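PDB 3IQ1: DPS family protein from Vibrio cholerae O1 biovar El Tor, which probably binds and oxidises iron as a ferritin-like Dps protein that assembles into a twelve-subunit particle. Local coordinates for residues B[27-33]-B[88-94]. Residues are numbered along the deposited sequence; the frame is centred on the assembly and turned at random.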
loop_
_atom_site.group_PDB
_atom_site.type_symbol
_atom_site.label_atom_id
_atom_site.label_comp_id
_atom_site.label_asym_id
_atom_site.label_seq_id
_atom_site.Cartn_x
_atom_site.Cartn_y
_atom_site.Cartn_z
ATOM N N LEU B 27 25.541 -16.363 -20.048
ATOM C CA LEU B 27 24.383 -15.595 -20.529
ATOM C C LEU B 27 23.691 -16.330 -21.668
ATOM O O LEU B 27 22.471 -16.421 -21.678
ATOM C CB LEU B 27 24.853 -14.196 -20.948
ATOM C CG LEU B 27 23.804 -13.305 -21.594
ATOM C CD1 LEU B 27 22.622 -13.086 -20.671
ATOM C CD2 LEU B 27 24.428 -11.992 -21.994
ATOM N N ALA B 28 24.462 -16.881 -22.597
ATOM C CA ALA B 28 23.900 -17.713 -23.676
ATOM C C ALA B 28 23.079 -18.882 -23.169
ATOM O O ALA B 28 21.981 -19.141 -23.664
ATOM C CB ALA B 28 25.008 -18.206 -24.586
ATOM N N ASN B 29 23.626 -19.582 -22.168
ATOM C CA ASN B 29 22.909 -20.661 -21.552
ATOM C C ASN B 29 21.635 -20.163 -20.888
ATOM O O ASN B 29 20.592 -20.798 -21.009
ATOM C CB ASN B 29 23.797 -21.396 -20.573
ATOM C CG ASN B 29 24.792 -22.337 -21.286
ATOM O OD1 ASN B 29 26.011 -22.330 -20.952
ATOM N ND2 ASN B 29 24.338 -23.115 -22.190
ATOM N N TYR B 30 21.719 -19.074 -20.130
ATOM C CA TYR B 30 20.516 -18.510 -19.536
ATOM C C TYR B 30 19.428 -18.223 -20.531
ATOM O O TYR B 30 18.234 -18.429 -20.250
ATOM C CB TYR B 30 20.796 -17.248 -18.726
ATOM C CG TYR B 30 21.115 -17.429 -17.279
ATOM C CD1 TYR B 30 22.412 -17.614 -16.833
ATOM C CD2 TYR B 30 20.125 -17.408 -16.338
ATOM C CE1 TYR B 30 22.701 -17.772 -15.512
ATOM C CE2 TYR B 30 20.437 -17.548 -14.972
ATOM C CZ TYR B 30 21.695 -17.752 -14.579
ATOM O OH TYR B 30 21.952 -17.918 -13.224
ATOM N N GLN B 31 19.806 -17.680 -21.668
ATOM C CA GLN B 31 18.847 -17.166 -22.639
ATOM C C GLN B 31 18.104 -18.364 -23.267
ATOM O O GLN B 31 16.859 -18.353 -23.343
ATOM C CB GLN B 31 19.563 -16.282 -23.659
ATOM C CG GLN B 31 19.923 -14.905 -23.114
ATOM C CD GLN B 31 18.767 -13.915 -23.098
ATOM O OE1 GLN B 31 17.628 -14.299 -22.786
ATOM N NE2 GLN B 31 19.065 -12.626 -23.328
ATOM N N VAL B 32 18.849 -19.398 -23.692
ATOM C CA VAL B 32 18.212 -20.608 -24.203
ATOM C C VAL B 32 17.346 -21.283 -23.149
ATOM O O VAL B 32 16.212 -21.691 -23.428
ATOM C CB VAL B 32 19.229 -21.585 -24.800
ATOM C CG1 VAL B 32 18.534 -22.905 -25.299
ATOM C CG2 VAL B 32 19.981 -20.950 -25.992
ATOM N N PHE B 33 17.814 -21.314 -21.914
ATOM C CA PHE B 33 17.064 -21.928 -20.845
ATOM C C PHE B 33 15.770 -21.149 -20.543
ATOM O O PHE B 33 14.717 -21.756 -20.281
ATOM C CB PHE B 33 17.984 -21.980 -19.633
ATOM C CG PHE B 33 17.489 -22.825 -18.472
ATOM C CD1 PHE B 33 17.075 -24.146 -18.632
ATOM C CD2 PHE B 33 17.579 -22.325 -17.200
ATOM C CE1 PHE B 33 16.707 -24.929 -17.576
ATOM C CE2 PHE B 33 17.199 -23.117 -16.099
ATOM C CZ PHE B 33 16.773 -24.436 -16.293
ATOM N N TYR B 88 23.556 -16.398 -29.155
ATOM C CA TYR B 88 23.267 -17.326 -28.074
ATOM C C TYR B 88 23.212 -18.773 -28.556
ATOM O O TYR B 88 23.740 -19.656 -27.885
ATOM C CB TYR B 88 21.955 -16.957 -27.356
ATOM C CG TYR B 88 21.851 -15.575 -26.769
ATOM C CD1 TYR B 88 22.902 -15.021 -26.086
ATOM C CD2 TYR B 88 20.669 -14.888 -26.789
ATOM C CE1 TYR B 88 22.818 -13.761 -25.521
ATOM C CE2 TYR B 88 20.572 -13.654 -26.235
ATOM C CZ TYR B 88 21.630 -13.070 -25.601
ATOM O OH TYR B 88 21.518 -11.837 -24.957
ATOM N N LEU B 89 22.603 -19.044 -29.708
ATOM C CA LEU B 89 22.547 -20.409 -30.209
ATOM C C LEU B 89 23.939 -20.973 -30.544
ATOM O O LEU B 89 24.156 -22.181 -30.404
ATOM C CB LEU B 89 21.655 -20.478 -31.428
ATOM C CG LEU B 89 20.170 -20.366 -31.142
ATOM C CD1 LEU B 89 19.408 -20.286 -32.458
ATOM C CD2 LEU B 89 19.648 -21.492 -30.281
ATOM N N LYS B 90 24.846 -20.121 -31.019
ATOM C CA LYS B 90 26.222 -20.533 -31.284
ATOM C C LYS B 90 26.969 -20.906 -30.019
ATOM O O LYS B 90 27.779 -21.828 -30.031
ATOM C CB LYS B 90 26.972 -19.446 -32.031
ATOM C CG LYS B 90 28.308 -19.859 -32.562
ATOM C CD LYS B 90 28.859 -18.803 -33.504
ATOM C CE LYS B 90 30.374 -18.942 -33.701
ATOM N NZ LYS B 90 30.852 -17.991 -34.769
ATOM N N ALA B 91 26.729 -20.176 -28.949
ATOM C CA ALA B 91 27.517 -20.305 -27.693
ATOM C C ALA B 91 26.947 -21.253 -26.657
ATOM O O ALA B 91 27.707 -21.745 -25.817
ATOM C CB ALA B 91 27.694 -18.925 -27.026
ATOM N N ALA B 92 25.642 -21.501 -26.649
ATOM C CA ALA B 92 25.012 -22.235 -25.548
ATOM C C ALA B 92 25.314 -23.726 -25.572
ATOM O O ALA B 92 25.425 -24.317 -26.661
ATOM C CB ALA B 92 23.533 -22.056 -25.602
ATOM N N GLN B 93 25.444 -24.309 -24.394
ATOM C CA GLN B 93 25.482 -25.744 -24.181
ATOM C C GLN B 93 24.074 -26.286 -23.974
ATOM O O GLN B 93 23.748 -27.315 -24.442
ATOM C CB GLN B 93 26.384 -26.170 -23.002
ATOM C CG GLN B 93 26.450 -27.729 -22.929
ATOM C CD GLN B 93 27.005 -28.368 -21.636
ATOM O OE1 GLN B 93 27.505 -27.721 -20.786
ATOM N NE2 GLN B 93 26.883 -29.658 -21.543
ATOM N N ILE B 94 23.246 -25.550 -23.255
ATOM C CA ILE B 94 21.854 -25.974 -23.083
ATOM C C ILE B 94 21.165 -25.998 -24.463
ATOM O O ILE B 94 21.299 -25.046 -25.236
ATOM C CB ILE B 94 21.090 -25.044 -22.114
ATOM C CG1 ILE B 94 21.680 -25.167 -20.715
ATOM C CG2 ILE B 94 19.603 -25.392 -22.080
ATOM C CD1 ILE B 94 21.036 -24.255 -19.625
#
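Gln31 and Tyr88 are joined by a hydrogen bond across this contact. The bond from Gln31 NE2 to Tyr88 OH measures 3.0 Å with an N-H...O angle of 154°, and the hydroxyl is tilted from the amide plane. Tyr88 OH also hydrogen-bonds to the backbone oxygen of Met82, so two partners fix this buried group. The same two side chains form a CH-pi contact: Gln31 CG lies over one face of the Tyr88 ring, 3.6 Å from its centroid and 19° off the normal. CG is placed over the ring by chi1 (-76°), and the bend at chi2 then carries the amide toward the hydroxyl. Met35 of a neighbouring subunit packs on both residues.

In fold terms, the contact seats the short helix 85-91, characteristic of Dps proteins, on the outside of the ferritin-like four-helix bundle. That helix belongs to the connection between bundle helices 49-76 and 103-131, and it meets helix 13-43 midway along its length.

Apolar contacts form a second group. Small side chains permit a close approach at Ala28: Ala28 CA is 4.5 Å from Tyr88 CA, and Ala28 CB is 3.7 Å from Ala91 CB. Val32 divides its branches: CG2 meets Ala92 CB at 3.7 Å, whereas CG1, anti to the backbone N, lies 3.5 Å from the carbonyl O of Ile94. Ala92 is the first residue to leave helical geometry, and from there the chain runs past Asn29 to Ile94. Ile94 CD1 comes within 3.8 Å of Phe33 CB, and the phenylalanine ring continues inward to an edge-to-face pairing with Phe114 of helix 103-131.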